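Local structure of DUF4595 domain-containing protein (Bacteroides vulgatus, 3TZG) at residues Asn147-Thr155 and Ile204-Leu212; Asn164-Val175 and Tyr221-Ile231. The protein is of unknown function but folds as a porin-like antiparallel beta barrel. All coordinates share one frame; numbering follows the deposited sequence.

Contact 1 (Asn147-Thr155 and Ile204-Leu212); sequences NDSVSSCHT and IGYCMNHGL
Thr155 lies alongside the ring of Tyr206, both side chains pointing the same way, with OG1 of Thr155 3.4 Å from CD1 of Tyr206 and its methyl beside CE1. The methyl CG2, anti to the backbone N of Thr155, also reaches across to CG2 of Ile204 at 3.6 Å, while OG1 has a weak hydrogen bond to Asp177. On the same face of the sheet Cys153 places SG near the plane of the Tyr206 ring, at its edge, 4.0 Å from CD1 of Tyr206. The selenium of Met208, a selenomethionine, packs against that sulfur from the neighbouring strand.

These side chains ride on two antiparallel strands, 150-155 and 204-208. His154 and Cys207 form the hydrogen-bonded pair: His154 N to Cys207 O is 3.1 Å, and Cys207 N to His154 O is 2.9 Å. Their side chains take the other face, where the imidazole of His154 leads away to a hydrogen bond with Glu138.

Just past strand 204-208, Asn209 grips Ser152 twice. Its backbone N donates to Ser152 O, and its side-chain OD1 accepts from Ser152 N at 2.9 Å, the donor N lying 40° out of the carbonyl plane. With chi1 at -61°, CG of Asn209 sits beside its own backbone N, which turns the amide back toward Ser152. OG of Ser152 lies over one face of the His210 ring. A side-chain oxygen thus replaces a backbone carbonyl as acceptor for Ser152 N, while sulfur, selenium and ring on the Cys153 face touch as apolar groups.

Contact 2 (Asn164-Val175 and Tyr221-Ile231); sequences NYQANLNLQAYV and YRLDDENPVRI
The backbone of Tyr165 passes beside the type I' turn 224-227, its CA making a CA-H...O contact with Glu226 O at 3.6 Å. From that turn the hairpin strands 221-224 and 227-228 run back, with a classic beta bulge where Val229 and Arg230 both face Arg222. Pro228 presents CG to two loop side chains. It meets CB of Tyr165 at 3.5 Å, the two side chains crossing at about a right angle, and CD1 of Leu171 at 3.7 Å. Beyond that CB the tyrosine ring runs on until OH accepts a hydrogen bond from Leu171 N at 2.9 Å, tying the loop across its own bend.

Farther along, Ile231 divides its branches. CG2 packs on CG1 of Val175 at 3.6 Å, and CD1 approaches CB of Tyr174 at 4.0 Å. Both methyls of Val175 face OH of Tyr221, which is bonded to Pro201 O.

Near the hairpin tip the chemistry turns polar. ND2 of Asn227 makes a weak, bent hydrogen bond to Gln166 O (117° at the hydrogen), and also bonds to Thr8. OE1 of Glu226 lies against CB of Gln166 at 3.3 Å, side by side, carboxylate and amide planes 66° apart. Leu200, Leu246 and Tyr248 add to the apolar packing. Here the loop leading from strand 163-164 to helix 181-188 folds against a hairpin of the barrel wall, consistent with the porin-like fold.

How the contacts relate
Contact 1 is a surface contact, and contact 2 is partly buried; their centres are about 28 Å apart. Strand 199-208, which carries the first part of 204-212, is followed and flanked by strand 213-224, whose end begins 221-231, so both contacts bear on the same run of the antiparallel wall. They meet where Ile204 CD1 packs on Val175 O at 3.9 Å. Contact 1 pairs neighbouring strands edge to edge, mainly through backbone hydrogen bonds. In contact 2 a loop lies against a hairpin, and apolar side chains do most of the joining, with one weak side-chain-to-backbone bond.

Contact 1 (Asn147-Thr155 and Ile204-Leu212)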
loop_
_atom_site.group_PDB
_atom_site.type_symbol
_atom_site.label_atom_id
_atom_site.label_comp_id
_atom_site.label_asym_id
_atom_site.label_seq_id
_atom_site.Cartn_x
_atom_site.Cartn_y
_atom_site.Cartn_z
ATOM N N ASN A 147 22.120 11.793 -4.847
ATOM C CA ASN A 147 22.811 13.086 -4.960
ATOM C C ASN A 147 22.428 14.089 -3.830
ATOM O O ASN A 147 22.896 15.235 -3.861
ATOM C CB ASN A 147 22.538 13.725 -6.324
ATOM C CG ASN A 147 21.099 13.865 -6.708
ATOM O OD1 ASN A 147 20.312 12.922 -6.632
ATOM N ND2 ASN A 147 20.760 15.009 -7.262
ATOM N N ASP A 148 21.597 13.630 -2.840
ATOM C CA ASP A 148 21.101 14.360 -1.658
ATOM C C ASP A 148 19.947 15.332 -2.038
ATOM O O ASP A 148 19.458 16.071 -1.168
ATOM C CB ASP A 148 22.226 15.114 -0.905
ATOM C CG ASP A 148 23.250 14.222 -0.210
ATOM O OD1 ASP A 148 22.974 13.008 -0.040
ATOM O OD2 ASP A 148 24.301 14.749 0.219
ATOM N N SER A 149 19.463 15.292 -3.311
ATOM C CA SER A 149 18.325 16.112 -3.748
ATOM C C SER A 149 17.050 15.584 -3.061
ATOM O O SER A 149 16.866 14.365 -2.928
ATOM C CB SER A 149 18.183 16.104 -5.264
ATOM O OG SER A 149 17.737 14.842 -5.731
ATOM N N VAL A 150 16.200 16.501 -2.583
ATOM C CA VAL A 150 15.027 16.156 -1.789
ATOM C C VAL A 150 13.747 16.621 -2.445
ATOM O O VAL A 150 13.637 17.755 -2.905
ATOM C CB VAL A 150 15.181 16.793 -0.382
ATOM C CG1 VAL A 150 13.933 16.623 0.465
ATOM C CG2 VAL A 150 16.393 16.227 0.348
ATOM N N SER A 151 12.772 15.731 -2.468
ATOM C CA SER A 151 11.405 15.999 -2.888
ATOM C C SER A 151 10.480 15.533 -1.785
ATOM O O SER A 151 10.885 14.700 -0.960
ATOM C CB SER A 151 11.084 15.334 -4.213
ATOM O OG SER A 151 11.239 13.934 -4.124
ATOM N N SER A 152 9.280 16.109 -1.711
ATOM C CA SER A 152 8.317 15.720 -0.683
ATOM C C SER A 152 6.881 15.802 -1.190
ATOM O O SER A 152 6.594 16.444 -2.223
ATOM C CB SER A 152 8.462 16.595 0.549
ATOM O OG SER A 152 8.154 17.944 0.231
ATOM N N CYS A 153 5.980 15.174 -0.414
ATOM C CA CYS A 153 4.566 15.173 -0.690
ATOM C C CYS A 153 3.776 15.169 0.590
ATOM O O CYS A 153 4.100 14.435 1.527
ATOM C CB CYS A 153 4.197 13.973 -1.552
ATOM S SG CYS A 153 2.516 14.030 -2.210
ATOM N N HIS A 154 2.711 15.947 0.613
ATOM C CA HIS A 154 1.759 15.931 1.694
ATOM C C HIS A 154 0.437 15.520 1.102
ATOM O O HIS A 154 -0.023 16.183 0.166
ATOM C CB HIS A 154 1.699 17.287 2.373
ATOM C CG HIS A 154 1.198 17.274 3.784
ATOM N ND1 HIS A 154 1.722 18.133 4.732
ATOM C CD2 HIS A 154 0.252 16.501 4.368
ATOM C CE1 HIS A 154 1.050 17.899 5.844
ATOM N NE2 HIS A 154 0.154 16.919 5.681
ATOM N N THR A 155 -0.141 14.395 1.579
ATOM C CA THR A 155 -1.423 13.856 1.085
ATOM C C THR A 155 -2.531 14.025 2.173
ATOM O O THR A 155 -2.307 13.721 3.341
ATOM C CB THR A 155 -1.246 12.406 0.667
ATOM O OG1 THR A 155 -0.172 12.295 -0.264
ATOM C CG2 THR A 155 -2.463 11.841 0.053
ATOM N N ILE A 204 -9.146 12.738 -2.275
ATOM C CA ILE A 204 -7.715 12.803 -1.952
ATOM C C ILE A 204 -7.097 14.039 -2.618
ATOM O O ILE A 204 -7.389 14.295 -3.798
ATOM C CB ILE A 204 -6.949 11.508 -2.385
ATOM C CG1 ILE A 204 -7.726 10.221 -2.019
ATOM C CG2 ILE A 204 -5.487 11.524 -1.836
ATOM C CD1 ILE A 204 -7.397 9.063 -2.756
ATOM N N GLY A 205 -6.215 14.733 -1.882
ATOM C CA GLY A 205 -5.463 15.906 -2.331
ATOM C C GLY A 205 -3.971 15.731 -2.089
ATOM O O GLY A 205 -3.549 15.251 -1.027
ATOM N N TYR A 206 -3.154 16.146 -3.081
ATOM C CA TYR A 206 -1.700 16.066 -3.075
ATOM C C TYR A 206 -1.046 17.414 -3.182
ATOM O O TYR A 206 -1.312 18.134 -4.139
ATOM C CB TYR A 206 -1.231 15.220 -4.260
ATOM C CG TYR A 206 -1.777 13.824 -4.211
ATOM C CD1 TYR A 206 -1.132 12.827 -3.483
ATOM C CD2 TYR A 206 -2.927 13.483 -4.910
ATOM C CE1 TYR A 206 -1.631 11.527 -3.446
ATOM C CE2 TYR A 206 -3.441 12.193 -4.868
ATOM C CZ TYR A 206 -2.798 11.221 -4.126
ATOM O OH TYR A 206 -3.330 9.961 -4.063
ATOM N N CYS A 207 -0.135 17.731 -2.269
ATOM C CA CYS A 207 0.599 18.977 -2.359
ATOM C C CYS A 207 2.089 18.643 -2.424
ATOM O O CYS A 207 2.686 18.274 -1.421
ATOM C CB CYS A 207 0.250 19.909 -1.198
ATOM S SG CYS A 207 1.169 21.472 -1.185
HETATM N N MSE A 208 2.665 18.713 -3.619
HETATM C CA MSE A 208 4.068 18.386 -3.831
HETATM C C MSE A 208 4.991 19.550 -3.639
HETATM O O MSE A 208 4.720 20.668 -4.115
HETATM C CB MSE A 208 4.323 17.848 -5.230
HETATM C CG MSE A 208 4.269 16.352 -5.318
HETATM SE SE MSE A 208 2.466 15.800 -5.739
HETATM C CE MSE A 208 2.251 16.405 -7.625
ATOM N N ASN A 209 6.128 19.255 -2.991
ATOM C CA ASN A 209 7.244 20.153 -2.769
ATOM C C ASN A 209 6.771 21.557 -2.342
ATOM O O ASN A 209 7.162 22.595 -2.922
ATOM C CB ASN A 209 8.097 20.220 -4.034
ATOM C CG ASN A 209 8.643 18.881 -4.376
ATOM O OD1 ASN A 209 9.391 18.282 -3.590
ATOM N ND2 ASN A 209 8.185 18.339 -5.503
ATOM N N HIS A 210 5.934 21.553 -1.294
ATOM C CA HIS A 210 5.358 22.687 -0.598
ATOM C C HIS A 210 4.634 23.636 -1.562
ATOM O O HIS A 210 4.733 24.864 -1.414
ATOM C CB HIS A 210 6.435 23.444 0.196
ATOM C CG HIS A 210 7.385 22.528 0.895
ATOM N ND1 HIS A 210 7.034 21.890 2.068
ATOM C CD2 HIS A 210 8.640 22.147 0.536
ATOM C CE1 HIS A 210 8.082 21.145 2.391
ATOM N NE2 HIS A 210 9.077 21.271 1.496
ATOM N N GLY A 211 3.884 23.063 -2.506
ATOM C CA GLY A 211 3.073 23.849 -3.424
ATOM C C GLY A 211 3.551 24.021 -4.843
ATOM O O GLY A 211 2.828 24.642 -5.626
ATOM N N LEU A 212 4.724 23.456 -5.213
ATOM C CA LEU A 212 5.255 23.582 -6.585
ATOM C C LEU A 212 4.336 22.888 -7.563
ATOM O O LEU A 212 4.237 23.311 -8.714
ATOM C CB LEU A 212 6.692 23.055 -6.740
ATOM C CG LEU A 212 7.784 23.872 -6.036
ATOM C CD1 LEU A 212 9.138 23.239 -6.210
ATOM C CD2 LEU A 212 7.799 25.337 -6.505
#

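Contact 2 (Asn164-Val175 and Tyr221-Ile231)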
loop_
_atom_site.group_PDB
_atom_site.type_symbol
_atom_site.label_atom_id
_atom_site.label_comp_id
_atom_site.label_asym_id
_atom_site.label_seq_id
_atom_site.Cartn_x
_atom_site.Cartn_y
_atom_site.Cartn_z
ATOM N N ASN A 164 -18.185 3.308 4.247
ATOM C CA ASN A 164 -17.726 2.232 5.116
ATOM C C ASN A 164 -17.951 0.913 4.435
ATOM O O ASN A 164 -18.901 0.749 3.664
ATOM C CB ASN A 164 -18.431 2.271 6.482
ATOM C CG ASN A 164 -18.109 3.527 7.253
ATOM O OD1 ASN A 164 -17.016 3.681 7.831
ATOM N ND2 ASN A 164 -19.039 4.478 7.230
ATOM N N TYR A 165 -17.051 -0.013 4.701
ATOM C CA TYR A 165 -17.111 -1.329 4.122
ATOM C C TYR A 165 -16.782 -2.364 5.174
ATOM O O TYR A 165 -16.268 -2.032 6.253
ATOM C CB TYR A 165 -16.136 -1.421 2.930
ATOM C CG TYR A 165 -14.673 -1.549 3.324
ATOM C CD1 TYR A 165 -13.925 -0.431 3.675
ATOM C CD2 TYR A 165 -14.038 -2.785 3.332
ATOM C CE1 TYR A 165 -12.597 -0.541 4.068
ATOM C CE2 TYR A 165 -12.704 -2.908 3.724
ATOM C CZ TYR A 165 -11.984 -1.778 4.079
ATOM O OH TYR A 165 -10.664 -1.865 4.444
ATOM N N GLN A 166 -17.030 -3.624 4.823
ATOM C CA GLN A 166 -16.683 -4.775 5.637
ATOM C C GLN A 166 -16.070 -5.809 4.712
ATOM O O GLN A 166 -16.730 -6.245 3.770
ATOM C CB GLN A 166 -17.896 -5.309 6.389
ATOM C CG GLN A 166 -17.565 -5.964 7.739
ATOM C CD GLN A 166 -17.355 -4.967 8.862
ATOM O OE1 GLN A 166 -16.260 -4.856 9.425
ATOM N NE2 GLN A 166 -18.406 -4.232 9.229
ATOM N N ALA A 167 -14.764 -6.083 4.887
ATOM C CA ALA A 167 -14.001 -7.058 4.112
ATOM C C ALA A 167 -12.861 -7.587 4.963
ATOM O O ALA A 167 -12.519 -6.979 5.984
ATOM C CB ALA A 167 -13.487 -6.430 2.829
ATOM N N ASN A 168 -12.290 -8.727 4.567
ATOM C CA ASN A 168 -11.174 -9.362 5.280
ATOM C C ASN A 168 -9.860 -8.561 5.074
ATOM O O ASN A 168 -9.030 -8.519 5.975
ATOM C CB ASN A 168 -11.004 -10.805 4.815
ATOM C CG ASN A 168 -10.482 -10.962 3.408
ATOM O OD1 ASN A 168 -11.068 -10.500 2.433
ATOM N ND2 ASN A 168 -9.343 -11.604 3.276
ATOM N N LEU A 169 -9.691 -7.923 3.897
ATOM C CA LEU A 169 -8.514 -7.131 3.561
ATOM C C LEU A 169 -8.727 -5.678 3.900
ATOM O O LEU A 169 -9.871 -5.231 4.018
ATOM C CB LEU A 169 -8.169 -7.253 2.059
ATOM C CG LEU A 169 -7.971 -8.638 1.433
ATOM C CD1 LEU A 169 -7.750 -8.506 -0.035
ATOM C CD2 LEU A 169 -6.823 -9.411 2.088
ATOM N N ASN A 170 -7.615 -4.924 4.044
ATOM C CA ASN A 170 -7.676 -3.489 4.283
ATOM C C ASN A 170 -7.636 -2.847 2.919
ATOM O O ASN A 170 -6.556 -2.560 2.382
ATOM C CB ASN A 170 -6.572 -3.007 5.228
ATOM C CG ASN A 170 -6.626 -1.531 5.511
ATOM O OD1 ASN A 170 -7.655 -0.866 5.332
ATOM N ND2 ASN A 170 -5.528 -0.985 5.994
ATOM N N LEU A 171 -8.835 -2.633 2.351
ATOM C CA LEU A 171 -9.030 -2.138 0.983
ATOM C C LEU A 171 -8.519 -0.690 0.766
ATOM O O LEU A 171 -8.337 -0.331 -0.402
ATOM C CB LEU A 171 -10.505 -2.256 0.562
ATOM C CG LEU A 171 -10.984 -3.735 0.535
ATOM C CD1 LEU A 171 -12.403 -3.847 0.130
ATOM C CD2 LEU A 171 -10.085 -4.617 -0.347
ATOM N N GLN A 172 -8.160 0.074 1.852
ATOM C CA GLN A 172 -7.549 1.419 1.775
ATOM C C GLN A 172 -6.234 1.353 1.045
ATOM O O GLN A 172 -5.797 2.350 0.458
ATOM C CB GLN A 172 -7.300 2.020 3.159
ATOM C CG GLN A 172 -8.514 2.113 4.054
ATOM C CD GLN A 172 -8.142 2.342 5.502
ATOM O OE1 GLN A 172 -6.989 2.690 5.848
ATOM N NE2 GLN A 172 -9.121 2.120 6.387
ATOM N N ALA A 173 -5.577 0.157 1.094
ATOM C CA ALA A 173 -4.295 -0.091 0.431
ATOM C C ALA A 173 -4.392 0.148 -1.072
ATOM O O ALA A 173 -3.382 0.409 -1.713
ATOM C CB ALA A 173 -3.843 -1.514 0.699
ATOM N N TYR A 174 -5.603 0.062 -1.643
ATOM C CA TYR A 174 -5.781 0.265 -3.069
ATOM C C TYR A 174 -5.884 1.752 -3.407
ATOM O O TYR A 174 -5.811 2.068 -4.597
ATOM C CB TYR A 174 -7.011 -0.500 -3.587
ATOM C CG TYR A 174 -6.792 -1.999 -3.659
ATOM C CD1 TYR A 174 -5.956 -2.556 -4.623
ATOM C CD2 TYR A 174 -7.381 -2.856 -2.735
ATOM C CE1 TYR A 174 -5.699 -3.924 -4.657
ATOM C CE2 TYR A 174 -7.129 -4.230 -2.756
ATOM C CZ TYR A 174 -6.288 -4.762 -3.722
ATOM O OH TYR A 174 -6.051 -6.124 -3.802
ATOM N N VAL A 175 -5.986 2.669 -2.396
ATOM C CA VAL A 175 -6.092 4.121 -2.660
ATOM C C VAL A 175 -5.072 4.993 -1.869
ATOM O O VAL A 175 -4.824 6.138 -2.271
ATOM C CB VAL A 175 -7.505 4.664 -2.371
ATOM C CG1 VAL A 175 -8.542 4.034 -3.284
ATOM C CG2 VAL A 175 -7.903 4.510 -0.905
ATOM N N TYR A 221 -16.598 4.290 -5.297
ATOM C CA TYR A 221 -16.778 2.904 -4.923
ATOM C C TYR A 221 -18.167 2.399 -5.234
ATOM O O TYR A 221 -19.136 3.014 -4.785
ATOM C CB TYR A 221 -16.523 2.725 -3.413
ATOM C CG TYR A 221 -15.285 3.393 -2.886
ATOM C CD1 TYR A 221 -14.049 2.749 -2.930
ATOM C CD2 TYR A 221 -15.345 4.659 -2.308
ATOM C CE1 TYR A 221 -12.897 3.362 -2.447
ATOM C CE2 TYR A 221 -14.200 5.282 -1.818
ATOM C CZ TYR A 221 -12.976 4.627 -1.888
ATOM O OH TYR A 221 -11.836 5.222 -1.423
ATOM N N ARG A 222 -18.290 1.266 -5.928
ATOM C CA ARG A 222 -19.603 0.633 -6.067
ATOM C C ARG A 222 -19.613 -0.563 -5.148
ATOM O O ARG A 222 -18.655 -1.354 -5.134
ATOM C CB ARG A 222 -20.039 0.283 -7.489
ATOM C CG ARG A 222 -19.078 -0.464 -8.359
ATOM C CD ARG A 222 -19.625 -0.502 -9.784
ATOM N NE ARG A 222 -19.968 0.834 -10.296
ATOM C CZ ARG A 222 -20.441 1.059 -11.521
ATOM N NH1 ARG A 222 -20.599 0.049 -12.377
ATOM N NH2 ARG A 222 -20.753 2.299 -11.904
ATOM N N LEU A 223 -20.648 -0.601 -4.285
ATOM C CA LEU A 223 -20.805 -1.565 -3.202
ATOM C C LEU A 223 -21.908 -2.560 -3.485
ATOM O O LEU A 223 -23.019 -2.175 -3.853
ATOM C CB LEU A 223 -21.109 -0.820 -1.887
ATOM C CG LEU A 223 -20.069 0.202 -1.394
ATOM C CD1 LEU A 223 -20.726 1.241 -0.547
ATOM C CD2 LEU A 223 -18.937 -0.447 -0.615
ATOM N N ASP A 224 -21.583 -3.842 -3.326
ATOM C CA ASP A 224 -22.511 -4.962 -3.478
ATOM C C ASP A 224 -22.738 -5.513 -2.089
ATOM O O ASP A 224 -21.831 -6.109 -1.505
ATOM C CB ASP A 224 -21.958 -6.007 -4.464
ATOM C CG ASP A 224 -22.983 -6.694 -5.348
ATOM O OD1 ASP A 224 -23.944 -7.285 -4.801
ATOM O OD2 ASP A 224 -22.783 -6.710 -6.584
ATOM N N ASP A 225 -23.919 -5.201 -1.534
ATOM C CA ASP A 225 -24.393 -5.479 -0.179
ATOM C C ASP A 225 -23.225 -5.311 0.826
ATOM O O ASP A 225 -22.764 -6.291 1.419
ATOM C CB ASP A 225 -25.134 -6.844 -0.010
ATOM C CG ASP A 225 -24.630 -8.102 -0.705
ATOM O OD1 ASP A 225 -23.420 -8.392 -0.608
ATOM O OD2 ASP A 225 -25.479 -8.884 -1.209
ATOM N N GLU A 226 -22.757 -4.026 0.975
ATOM C CA GLU A 226 -21.741 -3.509 1.914
ATOM C C GLU A 226 -20.270 -3.795 1.467
ATOM O O GLU A 226 -19.344 -3.192 2.006
ATOM C CB GLU A 226 -21.980 -4.113 3.323
ATOM C CG GLU A 226 -21.344 -3.411 4.517
ATOM C CD GLU A 226 -21.842 -3.921 5.863
ATOM O OE1 GLU A 226 -20.995 -4.178 6.750
ATOM O OE2 GLU A 226 -23.072 -4.113 6.014
ATOM N N ASN A 227 -20.063 -4.649 0.473
ATOM C CA ASN A 227 -18.719 -4.997 0.023
ATOM C C ASN A 227 -18.289 -4.195 -1.203
ATOM O O ASN A 227 -18.975 -4.250 -2.224
ATOM C CB ASN A 227 -18.660 -6.481 -0.320
ATOM C CG ASN A 227 -18.959 -7.419 0.801
ATOM O OD1 ASN A 227 -19.726 -8.361 0.651
ATOM N ND2 ASN A 227 -18.365 -7.186 1.943
ATOM N N PRO A 228 -17.118 -3.533 -1.200
ATOM C CA PRO A 228 -16.718 -2.803 -2.411
ATOM C C PRO A 228 -16.316 -3.763 -3.532
ATOM O O PRO A 228 -15.333 -4.516 -3.401
ATOM C CB PRO A 228 -15.532 -1.958 -1.940
ATOM C CG PRO A 228 -15.536 -2.021 -0.491
ATOM C CD PRO A 228 -16.146 -3.320 -0.112
ATOM N N VAL A 229 -17.085 -3.737 -4.633
ATOM C CA VAL A 229 -16.834 -4.634 -5.768
ATOM C C VAL A 229 -16.113 -3.870 -6.886
ATOM O O VAL A 229 -15.646 -4.493 -7.839
ATOM C CB VAL A 229 -18.101 -5.351 -6.285
ATOM C CG1 VAL A 229 -18.517 -6.424 -5.303
ATOM C CG2 VAL A 229 -19.253 -4.386 -6.550
ATOM N N ARG A 230 -15.978 -2.537 -6.743
ATOM C CA ARG A 230 -15.203 -1.717 -7.672
ATOM C C ARG A 230 -14.655 -0.474 -6.962
ATOM O O ARG A 230 -15.413 0.278 -6.338
ATOM C CB ARG A 230 -16.001 -1.301 -8.921
ATOM C CG ARG A 230 -15.095 -0.635 -9.940
ATOM C CD ARG A 230 -15.802 0.313 -10.834
ATOM N NE ARG A 230 -16.380 -0.333 -12.003
ATOM C CZ ARG A 230 -17.121 0.311 -12.907
ATOM N NH1 ARG A 230 -17.410 1.615 -12.743
ATOM N NH2 ARG A 230 -17.629 -0.345 -13.947
ATOM N N ILE A 231 -13.339 -0.255 -7.098
ATOM C CA ILE A 231 -12.629 0.913 -6.567
ATOM C C ILE A 231 -12.082 1.704 -7.748
ATOM O O ILE A 231 -11.370 1.138 -8.573
ATOM C CB ILE A 231 -11.513 0.542 -5.555
ATOM C CG1 ILE A 231 -12.061 -0.349 -4.392
ATOM C CG2 ILE A 231 -10.855 1.819 -5.022
ATOM C CD1 ILE A 231 -11.036 -0.848 -3.422
#